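Local coordinates for probable adhesion protein (Pseudomonas aeruginosa PAO1, PDB 6R3Z) that probably serves as the periplasmic solute-binding protein of a metal-ion transport system, binding divalent metals such as ferrous iron, manganese and nickel, at residues Tyr16-Val24 with Ser119-Leu130; Ile53-Val64 with Ser77-Asn88. All coordinates share one frame; numbering follows the deposited sequence.

Interaction 1: Tyr16-Val24 with Ser119-Leu130; sequences YYSYVSNIV and SITQVNTIAREL. With EDO (1,2-ethanediol), chain C.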
loop_
_atom_site.group_PDB
_atom_site.type_symbol
_atom_site.label_atom_id
_atom_site.label_comp_id
_atom_site.label_asym_id
_atom_site.label_seq_id
_atom_site.Cartn_x
_atom_site.Cartn_y
_atom_site.Cartn_z
ATOM N N TYR A 16 -6.429 -2.295 -3.388
ATOM C CA TYR A 16 -7.892 -2.148 -3.345
ATOM C C TYR A 16 -8.584 -3.100 -4.304
ATOM O O TYR A 16 -9.643 -3.616 -3.957
ATOM C CB TYR A 16 -8.335 -0.690 -3.510
ATOM C CG TYR A 16 -7.791 0.159 -2.381
ATOM C CD1 TYR A 16 -8.458 0.242 -1.157
ATOM C CD2 TYR A 16 -6.547 0.775 -2.487
ATOM C CE1 TYR A 16 -7.914 0.952 -0.075
ATOM C CE2 TYR A 16 -5.982 1.468 -1.410
ATOM C CZ TYR A 16 -6.668 1.557 -0.206
ATOM O OH TYR A 16 -6.093 2.235 0.849
ATOM N N TYR A 17 -7.953 -3.405 -5.455
ATOM C CA TYR A 17 -8.496 -4.424 -6.368
ATOM C C TYR A 17 -8.551 -5.763 -5.585
ATOM O O TYR A 17 -9.580 -6.458 -5.601
ATOM C CB TYR A 17 -7.612 -4.600 -7.622
ATOM C CG TYR A 17 -8.230 -5.579 -8.599
ATOM C CD1 TYR A 17 -8.023 -6.954 -8.466
ATOM C CD2 TYR A 17 -9.101 -5.142 -9.600
ATOM C CE1 TYR A 17 -8.631 -7.864 -9.326
ATOM C CE2 TYR A 17 -9.725 -6.047 -10.465
ATOM C CZ TYR A 17 -9.492 -7.409 -10.316
ATOM O OH TYR A 17 -10.067 -8.318 -11.162
ATOM N N SER A 18 -7.459 -6.105 -4.876
ATOM C CA SER A 18 -7.402 -7.347 -4.078
ATOM C C SER A 18 -8.466 -7.373 -2.976
ATOM O O SER A 18 -9.186 -8.378 -2.844
ATOM C CB SER A 18 -6.005 -7.557 -3.498
ATOM O OG SER A 18 -5.076 -7.938 -4.504
ATOM N N TYR A 19 -8.630 -6.253 -2.240
ATOM C CA TYR A 19 -9.635 -6.188 -1.175
ATOM C C TYR A 19 -11.026 -6.414 -1.766
ATOM O O TYR A 19 -11.728 -7.300 -1.311
ATOM C CB TYR A 19 -9.660 -4.828 -0.467
ATOM C CG TYR A 19 -8.408 -4.324 0.224
ATOM C CD1 TYR A 19 -7.339 -5.178 0.505
ATOM C CD2 TYR A 19 -8.289 -2.984 0.591
ATOM C CE1 TYR A 19 -6.179 -4.698 1.136
ATOM C CE2 TYR A 19 -7.131 -2.493 1.186
ATOM C CZ TYR A 19 -6.092 -3.353 1.482
ATOM O OH TYR A 19 -4.974 -2.802 2.070
ATOM N N VAL A 20 -11.431 -5.587 -2.766
ATOM C CA VAL A 20 -12.795 -5.642 -3.309
ATOM C C VAL A 20 -13.098 -7.017 -3.953
ATOM O O VAL A 20 -14.151 -7.594 -3.660
ATOM C CB VAL A 20 -13.083 -4.426 -4.237
ATOM C CG1 VAL A 20 -14.456 -4.541 -4.896
ATOM C CG2 VAL A 20 -12.979 -3.108 -3.437
ATOM N N SER A 21 -12.167 -7.563 -4.766
ATOM C CA SER A 21 -12.362 -8.887 -5.401
ATOM C C SER A 21 -12.616 -9.983 -4.341
ATOM O O SER A 21 -13.511 -10.807 -4.507
ATOM C CB SER A 21 -11.141 -9.265 -6.241
ATOM O OG SER A 21 -10.988 -8.338 -7.299
ATOM N N ASN A 22 -11.842 -9.969 -3.241
ATOM C CA ASN A 22 -12.028 -10.961 -2.171
ATOM C C ASN A 22 -13.344 -10.768 -1.421
ATOM O O ASN A 22 -13.965 -11.758 -1.031
ATOM C CB ASN A 22 -10.833 -11.001 -1.244
ATOM C CG ASN A 22 -9.770 -11.902 -1.820
ATOM O OD1 ASN A 22 -9.847 -13.132 -1.682
ATOM N ND2 ASN A 22 -8.763 -11.320 -2.492
ATOM N N ILE A 23 -13.793 -9.510 -1.274
ATOM C CA ILE A 23 -15.061 -9.201 -0.625
ATOM C C ILE A 23 -16.268 -9.650 -1.508
ATOM O O ILE A 23 -17.191 -10.248 -0.987
ATOM C CB ILE A 23 -15.176 -7.701 -0.266
ATOM C CG1 ILE A 23 -14.132 -7.282 0.817
ATOM C CG2 ILE A 23 -16.607 -7.346 0.195
ATOM C CD1 ILE A 23 -13.881 -5.783 0.885
ATOM N N VAL A 24 -16.293 -9.264 -2.789
ATOM C CA VAL A 24 -17.464 -9.505 -3.650
ATOM C C VAL A 24 -17.487 -10.853 -4.369
ATOM O O VAL A 24 -18.570 -11.320 -4.741
ATOM C CB VAL A 24 -17.657 -8.346 -4.680
ATOM C CG1 VAL A 24 -17.708 -6.994 -3.970
ATOM C CG2 VAL A 24 -16.576 -8.358 -5.771
ATOM N N SER A 119 -5.258 -3.031 6.716
ATOM C CA SER A 119 -5.922 -3.699 5.573
ATOM C C SER A 119 -7.209 -4.385 6.051
ATOM O O SER A 119 -8.242 -4.260 5.401
ATOM C CB SER A 119 -5.011 -4.738 4.926
ATOM O OG SER A 119 -4.031 -4.080 4.141
ATOM N N ILE A 120 -7.161 -5.070 7.217
ATOM C CA ILE A 120 -8.336 -5.737 7.775
ATOM C C ILE A 120 -9.444 -4.686 8.029
ATOM O O ILE A 120 -10.600 -4.909 7.651
ATOM C CB ILE A 120 -7.958 -6.561 9.029
ATOM C CG1 ILE A 120 -7.073 -7.786 8.615
ATOM C CG2 ILE A 120 -9.217 -6.991 9.817
ATOM C CD1 ILE A 120 -6.330 -8.514 9.752
ATOM N N THR A 121 -9.076 -3.542 8.648
ATOM C CA THR A 121 -10.009 -2.451 8.952
ATOM C C THR A 121 -10.643 -1.910 7.648
ATOM O O THR A 121 -11.860 -1.733 7.583
ATOM C CB THR A 121 -9.356 -1.372 9.849
ATOM O OG1 THR A 121 -8.912 -1.965 11.089
ATOM C CG2 THR A 121 -10.314 -0.211 10.143
ATOM N N GLN A 122 -9.823 -1.687 6.622
ATOM C CA GLN A 122 -10.305 -1.190 5.315
ATOM C C GLN A 122 -11.240 -2.210 4.659
ATOM O O GLN A 122 -12.304 -1.832 4.169
ATOM C CB GLN A 122 -9.133 -0.841 4.395
ATOM C CG GLN A 122 -8.345 0.348 4.920
ATOM C CD GLN A 122 -7.181 0.673 4.043
ATOM O OE1 GLN A 122 -7.335 1.355 3.037
ATOM N NE2 GLN A 122 -5.999 0.201 4.415
ATOM N N VAL A 123 -10.860 -3.500 4.695
ATOM C CA VAL A 123 -11.658 -4.590 4.116
ATOM C C VAL A 123 -13.044 -4.615 4.787
ATOM O O VAL A 123 -14.061 -4.661 4.078
ATOM C CB VAL A 123 -10.908 -5.948 4.199
ATOM C CG1 VAL A 123 -11.858 -7.139 4.047
ATOM C CG2 VAL A 123 -9.806 -6.005 3.139
ATOM N N ASN A 124 -13.081 -4.526 6.137
ATOM C CA ASN A 124 -14.346 -4.540 6.878
ATOM C C ASN A 124 -15.218 -3.323 6.562
ATOM O O ASN A 124 -16.426 -3.473 6.373
ATOM C CB ASN A 124 -14.103 -4.718 8.377
ATOM C CG ASN A 124 -13.571 -6.095 8.716
ATOM O OD1 ASN A 124 -13.881 -7.093 8.053
ATOM N ND2 ASN A 124 -12.806 -6.190 9.788
ATOM N N THR A 125 -14.594 -2.144 6.404
ATOM C CA THR A 125 -15.308 -0.904 6.062
ATOM C C THR A 125 -15.900 -1.008 4.658
ATOM O O THR A 125 -17.084 -0.696 4.461
ATOM C CB THR A 125 -14.384 0.305 6.237
ATOM O OG1 THR A 125 -14.106 0.448 7.638
ATOM C CG2 THR A 125 -15.014 1.607 5.731
ATOM N N ILE A 126 -15.073 -1.470 3.683
ATOM C CA ILE A 126 -15.538 -1.641 2.310
ATOM C C ILE A 126 -16.745 -2.607 2.260
ATOM O O ILE A 126 -17.765 -2.266 1.661
ATOM C CB ILE A 126 -14.372 -2.056 1.362
ATOM C CG1 ILE A 126 -13.297 -0.928 1.281
ATOM C CG2 ILE A 126 -14.896 -2.378 -0.045
ATOM C CD1 ILE A 126 -11.884 -1.406 0.845
ATOM N N ALA A 127 -16.642 -3.782 2.912
ATOM C CA ALA A 127 -17.711 -4.789 2.913
ATOM C C ALA A 127 -19.024 -4.238 3.492
ATOM O O ALA A 127 -20.090 -4.506 2.940
ATOM C CB ALA A 127 -17.280 -6.028 3.692
ATOM N N ARG A 128 -18.936 -3.466 4.594
ATOM C CA ARG A 128 -20.105 -2.876 5.243
ATOM C C ARG A 128 -20.781 -1.885 4.280
ATOM O O ARG A 128 -22.004 -1.922 4.120
ATOM C CB ARG A 128 -19.685 -2.146 6.531
ATOM C CG ARG A 128 -20.856 -1.422 7.224
ATOM C CD ARG A 128 -20.465 -0.862 8.567
ATOM N NE ARG A 128 -20.210 -1.941 9.527
ATOM C CZ ARG A 128 -20.121 -1.774 10.842
ATOM N NH1 ARG A 128 -20.291 -0.571 11.379
ATOM N NH2 ARG A 128 -19.881 -2.812 11.633
ATOM N N GLU A 129 -19.978 -1.017 3.649
ATOM C CA GLU A 129 -20.487 0.010 2.739
ATOM C C GLU A 129 -21.062 -0.577 1.443
ATOM O O GLU A 129 -22.114 -0.123 0.990
ATOM C CB GLU A 129 -19.433 1.093 2.472
ATOM C CG GLU A 129 -19.138 1.961 3.689
ATOM C CD GLU A 129 -20.381 2.544 4.347
ATOM O OE1 GLU A 129 -21.152 3.248 3.657
ATOM O OE2 GLU A 129 -20.605 2.262 5.545
ATOM N N LEU A 130 -20.399 -1.607 0.873
ATOM C CA LEU A 130 -20.905 -2.273 -0.322
ATOM C C LEU A 130 -22.241 -2.960 0.007
ATOM O O LEU A 130 -23.165 -2.917 -0.803
ATOM C CB LEU A 130 -19.907 -3.289 -0.883
ATOM C CG LEU A 130 -18.690 -2.700 -1.575
ATOM C CD1 LEU A 130 -17.683 -3.794 -1.908
ATOM C CD2 LEU A 130 -19.093 -1.921 -2.862
HETATM C C1 EDO C . -21.215 5.778 -0.186
HETATM O O1 EDO C . -21.784 4.495 -0.397
HETATM C C2 EDO C . -20.827 5.967 1.305
HETATM O O2 EDO C . -19.913 4.953 1.723
#

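Interaction 2: Ile53-Val64 with Ser77-Asn88; sequences IGTLDVVVLNGV and SEKPGIPVIEAN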
loop_
_atom_site.group_PDB
_atom_site.type_symbol
_atom_site.label_atom_id
_atom_site.label_comp_id
_atom_site.label_asym_id
_atom_site.label_seq_id
_atom_site.Cartn_x
_atom_site.Cartn_y
_atom_site.Cartn_z
ATOM N N ILE A 53 -15.710 5.905 -15.698
ATOM C CA ILE A 53 -16.423 6.221 -14.451
ATOM C C ILE A 53 -17.949 6.281 -14.681
ATOM O O ILE A 53 -18.707 5.817 -13.830
ATOM C CB ILE A 53 -15.823 7.481 -13.764
ATOM C CG1 ILE A 53 -14.390 7.166 -13.275
ATOM C CG2 ILE A 53 -16.703 7.983 -12.598
ATOM C CD1 ILE A 53 -13.538 8.344 -12.888
ATOM N N GLY A 54 -18.367 6.770 -15.850
ATOM C CA GLY A 54 -19.774 6.835 -16.242
ATOM C C GLY A 54 -20.515 5.505 -16.253
ATOM O O GLY A 54 -21.742 5.500 -16.197
ATOM N N THR A 55 -19.780 4.362 -16.283
ATOM C CA THR A 55 -20.373 3.017 -16.293
ATOM C C THR A 55 -20.378 2.360 -14.881
ATOM O O THR A 55 -20.848 1.226 -14.729
ATOM C CB THR A 55 -19.674 2.114 -17.348
ATOM O OG1 THR A 55 -18.393 1.698 -16.862
ATOM C CG2 THR A 55 -19.527 2.791 -18.727
ATOM N N LEU A 56 -19.865 3.071 -13.866
ATOM C CA LEU A 56 -19.750 2.558 -12.492
ATOM C C LEU A 56 -20.892 2.957 -11.575
ATOM O O LEU A 56 -21.587 3.936 -11.844
ATOM C CB LEU A 56 -18.402 2.983 -11.860
ATOM C CG LEU A 56 -17.123 2.740 -12.664
ATOM C CD1 LEU A 56 -15.917 3.270 -11.927
ATOM C CD2 LEU A 56 -16.940 1.286 -12.975
ATOM N N ASP A 57 -21.066 2.198 -10.467
ATOM C CA ASP A 57 -22.078 2.461 -9.450
ATOM C C ASP A 57 -21.488 3.070 -8.189
ATOM O O ASP A 57 -22.225 3.651 -7.390
ATOM C CB ASP A 57 -22.807 1.162 -9.071
ATOM C CG ASP A 57 -23.493 0.560 -10.266
ATOM O OD1 ASP A 57 -24.365 1.243 -10.860
ATOM O OD2 ASP A 57 -23.121 -0.557 -10.650
ATOM N N VAL A 58 -20.188 2.843 -7.958
ATOM C CA VAL A 58 -19.467 3.279 -6.759
ATOM C C VAL A 58 -17.970 3.224 -7.004
ATOM O O VAL A 58 -17.506 2.370 -7.776
ATOM C CB VAL A 58 -19.876 2.447 -5.491
ATOM C CG1 VAL A 58 -19.588 0.945 -5.663
ATOM C CG2 VAL A 58 -19.225 2.985 -4.207
ATOM N N VAL A 59 -17.212 4.124 -6.346
ATOM C CA VAL A 59 -15.750 4.093 -6.412
ATOM C C VAL A 59 -15.207 3.951 -4.979
ATOM O O VAL A 59 -15.573 4.736 -4.109
ATOM C CB VAL A 59 -15.108 5.330 -7.129
ATOM C CG1 VAL A 59 -13.584 5.215 -7.163
ATOM C CG2 VAL A 59 -15.657 5.517 -8.550
ATOM N N VAL A 60 -14.324 2.970 -4.760
ATOM C CA VAL A 60 -13.629 2.756 -3.497
ATOM C C VAL A 60 -12.349 3.606 -3.556
ATOM O O VAL A 60 -11.587 3.514 -4.530
ATOM C CB VAL A 60 -13.316 1.257 -3.245
ATOM C CG1 VAL A 60 -12.387 1.068 -2.032
ATOM C CG2 VAL A 60 -14.617 0.472 -3.046
ATOM N N LEU A 61 -12.132 4.430 -2.521
ATOM C CA LEU A 61 -10.971 5.322 -2.449
ATOM C C LEU A 61 -10.098 5.082 -1.228
ATOM O O LEU A 61 -10.592 4.806 -0.132
ATOM C CB LEU A 61 -11.416 6.799 -2.380
ATOM C CG LEU A 61 -12.145 7.436 -3.570
ATOM C CD1 LEU A 61 -12.388 8.921 -3.312
ATOM C CD2 LEU A 61 -11.361 7.283 -4.857
ATOM N N ASN A 62 -8.784 5.262 -1.413
ATOM C CA ASN A 62 -7.813 5.267 -0.336
ATOM C C ASN A 62 -8.168 6.573 0.433
ATOM O O ASN A 62 -8.305 6.558 1.664
ATOM C CB ASN A 62 -6.375 5.302 -0.920
ATOM C CG ASN A 62 -5.331 5.789 0.066
ATOM O OD1 ASN A 62 -5.004 6.985 0.102
ATOM N ND2 ASN A 62 -4.816 4.884 0.905
ATOM N N GLY A 63 -8.360 7.658 -0.324
ATOM C CA GLY A 63 -8.821 8.961 0.175
ATOM C C GLY A 63 -8.023 9.652 1.259
ATOM O O GLY A 63 -8.511 10.625 1.859
ATOM N N VAL A 64 -6.795 9.184 1.526
ATOM C CA VAL A 64 -5.941 9.787 2.564
ATOM C C VAL A 64 -4.602 10.293 1.994
ATOM O O VAL A 64 -3.691 10.639 2.750
ATOM C CB VAL A 64 -5.757 8.881 3.802
ATOM C CG1 VAL A 64 -7.075 8.752 4.578
ATOM C CG2 VAL A 64 -5.178 7.508 3.431
ATOM N N SER A 77 -15.898 13.548 -14.749
ATOM C CA SER A 77 -16.714 12.512 -15.381
ATOM C C SER A 77 -18.180 12.894 -15.562
ATOM O O SER A 77 -18.610 13.956 -15.127
ATOM C CB SER A 77 -16.620 11.221 -14.568
ATOM O OG SER A 77 -17.420 11.358 -13.406
ATOM N N GLU A 78 -18.956 11.947 -16.118
ATOM C CA GLU A 78 -20.394 12.037 -16.349
ATOM C C GLU A 78 -21.157 11.817 -15.035
ATOM O O GLU A 78 -22.341 12.165 -14.957
ATOM C CB GLU A 78 -20.828 10.996 -17.407
ATOM C CG GLU A 78 -20.339 11.322 -18.813
ATOM C CD GLU A 78 -20.441 10.197 -19.830
ATOM O OE1 GLU A 78 -21.095 10.406 -20.878
ATOM O OE2 GLU A 78 -19.859 9.113 -19.589
ATOM N N LYS A 79 -20.468 11.260 -13.998
ATOM C CA LYS A 79 -21.061 10.982 -12.684
ATOM C C LYS A 79 -20.264 11.654 -11.557
ATOM O O LYS A 79 -19.704 10.939 -10.721
ATOM C CB LYS A 79 -21.189 9.459 -12.442
ATOM C CG LYS A 79 -22.363 8.815 -13.159
ATOM C CD LYS A 79 -22.442 7.323 -12.840
ATOM C CE LYS A 79 -23.521 6.640 -13.638
ATOM N NZ LYS A 79 -23.554 5.177 -13.380
ATOM N N PRO A 80 -20.222 13.010 -11.465
ATOM C CA PRO A 80 -19.458 13.633 -10.372
ATOM C C PRO A 80 -20.022 13.340 -8.990
ATOM O O PRO A 80 -19.293 13.473 -8.017
ATOM C CB PRO A 80 -19.520 15.135 -10.701
ATOM C CG PRO A 80 -20.749 15.287 -11.512
ATOM C CD PRO A 80 -20.852 14.038 -12.327
ATOM N N GLY A 81 -21.305 12.964 -8.921
ATOM C CA GLY A 81 -21.972 12.649 -7.662
ATOM C C GLY A 81 -22.015 11.163 -7.352
ATOM O O GLY A 81 -22.776 10.737 -6.476
ATOM N N ILE A 82 -21.194 10.359 -8.060
ATOM C CA ILE A 82 -21.124 8.912 -7.865
ATOM C C ILE A 82 -20.811 8.575 -6.383
ATOM O O ILE A 82 -19.947 9.225 -5.786
ATOM C CB ILE A 82 -20.090 8.246 -8.854
ATOM C CG1 ILE A 82 -20.290 6.711 -8.950
ATOM C CG2 ILE A 82 -18.625 8.595 -8.504
ATOM C CD1 ILE A 82 -19.478 6.022 -10.032
ATOM N N PRO A 83 -21.480 7.565 -5.772
ATOM C CA PRO A 83 -21.119 7.192 -4.396
ATOM C C PRO A 83 -19.629 6.827 -4.273
ATOM O O PRO A 83 -19.030 6.225 -5.173
ATOM C CB PRO A 83 -22.021 5.985 -4.109
ATOM C CG PRO A 83 -23.205 6.178 -5.021
ATOM C CD PRO A 83 -22.582 6.720 -6.284
ATOM N N VAL A 84 -19.025 7.243 -3.161
ATOM C CA VAL A 84 -17.617 7.006 -2.911
ATOM C C VAL A 84 -17.463 6.349 -1.545
ATOM O O VAL A 84 -18.058 6.801 -0.553
ATOM C CB VAL A 84 -16.830 8.338 -3.043
ATOM C CG1 VAL A 84 -15.571 8.352 -2.192
ATOM C CG2 VAL A 84 -16.525 8.664 -4.510
ATOM N N ILE A 85 -16.695 5.263 -1.513
ATOM C CA ILE A 85 -16.393 4.580 -0.255
ATOM C C ILE A 85 -15.025 5.026 0.220
ATOM O O ILE A 85 -14.010 4.767 -0.451
ATOM C CB ILE A 85 -16.511 3.035 -0.366
ATOM C CG1 ILE A 85 -17.976 2.624 -0.626
ATOM C CG2 ILE A 85 -15.928 2.341 0.883
ATOM C CD1 ILE A 85 -18.141 1.125 -1.018
ATOM N N GLU A 86 -15.000 5.707 1.366
ATOM C CA GLU A 86 -13.747 6.154 1.996
ATOM C C GLU A 86 -13.237 4.941 2.814
ATOM O O GLU A 86 -13.678 4.698 3.948
ATOM C CB GLU A 86 -13.978 7.407 2.871
ATOM C CG GLU A 86 -14.344 8.655 2.071
ATOM C CD GLU A 86 -13.265 9.287 1.202
ATOM O OE1 GLU A 86 -12.079 8.898 1.319
ATOM O OE2 GLU A 86 -13.612 10.189 0.404
ATOM N N ALA A 87 -12.357 4.126 2.191
ATOM C CA ALA A 87 -11.877 2.873 2.801
ATOM C C ALA A 87 -11.224 3.043 4.177
ATOM O O ALA A 87 -11.255 2.117 4.997
ATOM C CB ALA A 87 -10.900 2.177 1.864
ATOM N N ASN A 88 -10.582 4.196 4.396
ATOM C CA ASN A 88 -9.812 4.466 5.610
ATOM C C ASN A 88 -10.599 5.148 6.723
ATOM O O ASN A 88 -9.994 5.555 7.721
ATOM C CB ASN A 88 -8.565 5.279 5.235
ATOM C CG ASN A 88 -7.508 4.405 4.598
ATOM O OD1 ASN A 88 -6.934 3.525 5.253
ATOM N ND2 ASN A 88 -7.278 4.578 3.306
HETATM O O HOH W 1 -17.707 9.659 -17.373
HETATM O O HOH W 2 -10.671 6.839 3.161
#

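Interaction 1: Tyr16-Val24 with Ser119-Leu130
Ser119 OG is gripped by three groups: it accepts the phenol proton of Tyr19 OH at 2.6 Å, and it is also hydrogen-bonded to Tyr261 OH and to the backbone oxygen Ser115 O. This fixes the outer end of the Tyr19 ring one turn before the level at which its inner atoms pack. A second phenol bond forms nearby, Tyr16 OH donating to Gln122 OE1 over 2.7 Å. Its C=O...donor angle of 143° and its position in the carbonyl plane place it on a lone pair of the amide oxygen. Gln122 reaches that far because its chain runs straight on beyond CG (chi2 179°), and the amide ends at the edge of the Tyr16 ring. The same phenol oxygen is hydrogen-bonded to Asn62 ND2, so amides from two parts of the fold hold this oxygen.

Apolar packing follows these bonds along the helices. Val123 CG2 lies 3.6 Å from Tyr19 CG, while Ile126 CD1 approaches the edge of that ring, 3.9 Å from CD2 of Tyr19. Ile126 is a knob among Tyr16, Tyr19, Val20 and Ile23. In return, Ile23 sits among Val123, Ile126, Ala127 and Leu130; its two branches divide the work, CD1 meeting Ile126 CG2 at 3.7 Å and CG2 meeting Ala127 CB at 3.8 Å. Beyond them Val24 CG1 touches Leu130 CD1 at 3.8 Å. This reciprocal knobs-into-holes fit accompanies segment axes that approach to 9.9 Å and cross at -52°.

All the touching residues are buried. Val20 and Val24 also rest on strands 8-11 and 29-32, Leu130 reaches Ile9 of strand 8-11, and helix 138-160 packs against Ile23 and Ala127, so the helix pair lies between the parallel sheet and that long helix.

Interaction 2: Ile53-Val64 with Ser77-Asn88
Strands 58-61 and 84-86 run parallel, their segment axes 4.7 Å apart at 21°, and four backbone hydrogen bonds link Val59 with Pro83 and Ile85, and Leu61 with Ile85 and Ala87. On one face of the pair, Ile85 lies against two valines: its CG1 is 3.8 Å from Val58 CG2, and its CD1 is 4.1 Å from Val60 CG2. On the other face Leu61 CD1 presses on Val84 CG1 at 3.4 Å, tighter than usual van der Waals contact.

At the start of the strands Ile82 holds CG1 opposite its backbone N (chi1 -164°), and CD1 thereby reaches Leu56 CB at 3.7 Å. The extended Lys79 chain runs past this point and gives a 2.8 Å hydrogen bond from NZ to Leu56 O, with a weak second one to Gly54 O.

Beyond the last strand residues, Asn88 ND2 donates to Asn62 O at 2.8 Å, a nearly straight bond (167°) lying in the Asn88 amide plane. A water joins the same carbonyl oxygen to Glu86 OE1 and is reached by Asn88 N, while Thr112 OG1 bonds the other end of the amide at Asn88 OD1. Asn62 OD1 meanwhile accepts from Val64 N (3.2 Å), forming an Asx turn where the chain leaves the strand, and Asn62 ND2 is hydrogen-bonded to Tyr16 OH.

The strands belong to a beta-alpha-beta unit whose helix 68-76 packs on Leu61 and Val84. Val60 and Ile85 instead face helices 14-24 and 116-133 respectively, while strand 8-11 bonds to the other edge of strand 58-61, leaving 84-86 outermost in the four-stranded sheet.

How the interactions relate
Interaction 2 is nested within the chain loop that interaction 1 closes, and their centres lie about 14 Å apart. They meet where the strand ends approach the helix pair: the hydrogen bond between Tyr16 OH and Asn62 ND2 spans 2.9 Å there, and Gln122 CG packs 3.4 Å from Ala87 O. The junction lies near the nickel site formed by six histidines, including His66 and His111. The side chains of Asn62 and Tyr16 lie about 9 and 11 Å from the nickel ion. Because Asn62 OD1 also accepts from His66 N, this residue probably helps to hold the backbone of a metal ligand from the second shell, and both contacts meet at it.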